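Local coordinates for sortase (Streptomyces avermitilis, PDB 5GO5), which is a class E sortase, probably a cysteine transpeptidase that anchors proteins to the cell wall through an acyl-thioester intermediate, at residues E160-T165 and A183-T188. Residues are numbered along the deposited sequence; the frame is centred on the assembly and turned at random.
Sequences EGRYLT and AHLDST. With SO4 (sulfate ion), chain D.
Leu164 and Ala183 form an antiparallel hydrogen-bonded pair between strands 162-167 and 178-190, the hairpin formed by the last two strands of the sortase barrel. Reciprocal bonds define the pair: Leu164 N reaches Ala183 O at 2.8 Å, and Ala183 N meets Leu164 O at 2.8 Å. Two residues further along, Leu185 N donates to Arg162 O at 2.8 Å, although no return bond is made and the short strand segments run at 130° between their N-to-C directions, 50° short of antiparallel. Between these bonds lies the non-hydrogen-bonded pair Tyr163-His184, where CD1 at the edge of the tyrosine ring meets His184 CB at 3.9 Å. In this closed sortase barrel, strand 162-167 also bonds to strand 93-98, and strand 178-190 to strand 127-140. On the Leu164 face, CD2 packs against Ala183 CB at 4.1 Å; the same leucine touches Tyr131. At the outer end, an extended chain (chi2 167°, chi3 -176°) carries the Arg162 guanidinium past Leu185, leaving CD 3.8 Å from Leu185 CD2. Its NH2 donates a bent bond to O4 of a sulfate, probably from the crystallisation liquor, at 2.8 Å, while NH1 bonds Gly90 O and Lys92 binds the same ion. An alanine in place of Arg162 would remove the aliphatic chain and guanidinium, and would probably leave Gly90 O without this donor and Leu185 CD2 less covered.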
loop_
_atom_site.group_PDB
_atom_site.type_symbol
_atom_site.label_atom_id
_atom_site.label_comp_id
_atom_site.label_asym_id
_atom_site.label_seq_id
_atom_site.Cartn_x
_atom_site.Cartn_y
_atom_site.Cartn_z
ATOM N N GLU A 160 -7.927 13.695 -9.552
ATOM C CA GLU A 160 -7.721 12.274 -9.870
ATOM C C GLU A 160 -6.252 12.036 -10.133
ATOM O O GLU A 160 -5.574 12.870 -10.738
ATOM C CB GLU A 160 -8.513 11.884 -11.114
ATOM C CG GLU A 160 -8.148 10.501 -11.663
ATOM C CD GLU A 160 -9.058 9.958 -12.760
ATOM O OE1 GLU A 160 -9.848 9.055 -12.478
ATOM O OE2 GLU A 160 -8.934 10.392 -13.909
ATOM N N GLY A 161 -5.730 10.893 -9.661
ATOM C CA GLY A 161 -4.412 10.453 -10.029
ATOM C C GLY A 161 -4.333 8.963 -9.893
ATOM O O GLY A 161 -5.374 8.325 -9.838
ATOM N N ARG A 162 -3.119 8.427 -9.856
ATOM C CA ARG A 162 -2.873 7.013 -9.640
ATOM C C ARG A 162 -2.273 6.902 -8.245
ATOM O O ARG A 162 -1.038 7.031 -8.049
ATOM C CB ARG A 162 -1.952 6.422 -10.714
ATOM C CG ARG A 162 -2.513 6.567 -12.130
ATOM C CD ARG A 162 -1.436 6.251 -13.166
ATOM N NE ARG A 162 -1.983 6.483 -14.524
ATOM C CZ ARG A 162 -2.699 5.603 -15.203
ATOM N NH1 ARG A 162 -2.939 4.379 -14.750
ATOM N NH2 ARG A 162 -3.127 5.916 -16.421
ATOM N N TYR A 163 -3.166 6.722 -7.269
ATOM C CA TYR A 163 -2.749 6.765 -5.886
ATOM C C TYR A 163 -2.673 5.380 -5.259
ATOM O O TYR A 163 -3.238 4.393 -5.762
ATOM C CB TYR A 163 -3.661 7.671 -5.046
ATOM C CG TYR A 163 -3.827 9.045 -5.631
ATOM C CD1 TYR A 163 -2.707 9.816 -6.010
ATOM C CD2 TYR A 163 -5.066 9.616 -5.783
ATOM C CE1 TYR A 163 -2.847 11.073 -6.564
ATOM C CE2 TYR A 163 -5.197 10.896 -6.318
ATOM C CZ TYR A 163 -4.098 11.621 -6.699
ATOM O OH TYR A 163 -4.200 12.890 -7.277
ATOM N N LEU A 164 -1.978 5.339 -4.134
ATOM C CA LEU A 164 -1.882 4.171 -3.270
ATOM C C LEU A 164 -2.080 4.645 -1.836
ATOM O O LEU A 164 -1.588 5.723 -1.440
ATOM C CB LEU A 164 -0.520 3.466 -3.454
ATOM C CG LEU A 164 -0.110 2.405 -2.450
ATOM C CD1 LEU A 164 0.816 1.380 -3.130
ATOM C CD2 LEU A 164 0.545 2.981 -1.238
ATOM N N THR A 165 -2.781 3.831 -1.048
ATOM C CA THR A 165 -2.984 4.078 0.355
ATOM C C THR A 165 -2.573 2.831 1.110
ATOM O O THR A 165 -2.914 1.733 0.707
ATOM C CB THR A 165 -4.434 4.395 0.660
ATOM O OG1 THR A 165 -4.843 5.465 -0.180
ATOM C CG2 THR A 165 -4.645 4.812 2.121
ATOM N N ALA A 183 0.194 7.866 -1.280
ATOM C CA ALA A 183 1.265 7.941 -2.242
ATOM C C ALA A 183 0.724 8.098 -3.663
ATOM O O ALA A 183 -0.411 7.700 -3.955
ATOM C CB ALA A 183 2.105 6.681 -2.137
ATOM N N HIS A 184 1.568 8.551 -4.580
ATOM C CA HIS A 184 1.221 8.594 -5.988
ATOM C C HIS A 184 2.235 7.791 -6.834
ATOM O O HIS A 184 3.386 7.587 -6.432
ATOM C CB HIS A 184 1.159 10.025 -6.525
ATOM C CG HIS A 184 2.507 10.633 -6.717
ATOM N ND1 HIS A 184 3.205 11.244 -5.697
ATOM C CD2 HIS A 184 3.327 10.642 -7.790
ATOM C CE1 HIS A 184 4.394 11.620 -6.144
ATOM N NE2 HIS A 184 4.485 11.278 -7.410
ATOM N N LEU A 185 1.774 7.323 -7.981
ATOM C CA LEU A 185 2.604 6.508 -8.862
ATOM C C LEU A 185 3.649 7.401 -9.525
ATOM O O LEU A 185 3.303 8.358 -10.231
ATOM C CB LEU A 185 1.764 5.795 -9.901
ATOM C CG LEU A 185 2.539 4.823 -10.806
ATOM C CD1 LEU A 185 3.174 3.691 -9.995
ATOM C CD2 LEU A 185 1.649 4.337 -11.944
ATOM N N ASP A 186 4.923 7.112 -9.277
ATOM C CA ASP A 186 6.025 7.881 -9.865
ATOM C C ASP A 186 6.546 7.286 -11.135
ATOM O O ASP A 186 6.850 8.019 -12.084
ATOM C CB ASP A 186 7.154 8.006 -8.851
ATOM C CG ASP A 186 8.363 8.810 -9.397
ATOM O OD1 ASP A 186 8.235 10.003 -9.577
ATOM O OD2 ASP A 186 9.376 8.191 -9.712
ATOM N N SER A 187 6.679 5.966 -11.181
ATOM C CA SER A 187 7.306 5.319 -12.318
ATOM C C SER A 187 6.867 3.876 -12.450
ATOM O O SER A 187 6.349 3.283 -11.506
ATOM C CB SER A 187 8.813 5.471 -12.229
ATOM O OG SER A 187 9.311 4.914 -11.068
ATOM N N THR A 188 7.034 3.369 -13.658
ATOM C CA THR A 188 6.845 1.957 -13.969
ATOM C C THR A 188 8.052 1.484 -14.773
ATOM O O THR A 188 8.679 2.271 -15.480
ATOM C CB THR A 188 5.588 1.696 -14.819
ATOM O OG1 THR A 188 5.624 2.506 -16.043
ATOM C CG2 THR A 188 4.363 1.971 -14.067
HETATM S S SO4 D . -2.992 8.860 -18.884
HETATM O O1 SO4 D . -2.759 9.654 -17.638
HETATM O O2 SO4 D . -2.081 9.402 -19.929
HETATM O O3 SO4 D . -4.426 8.964 -19.241
HETATM O O4 SO4 D . -2.655 7.434 -18.741
#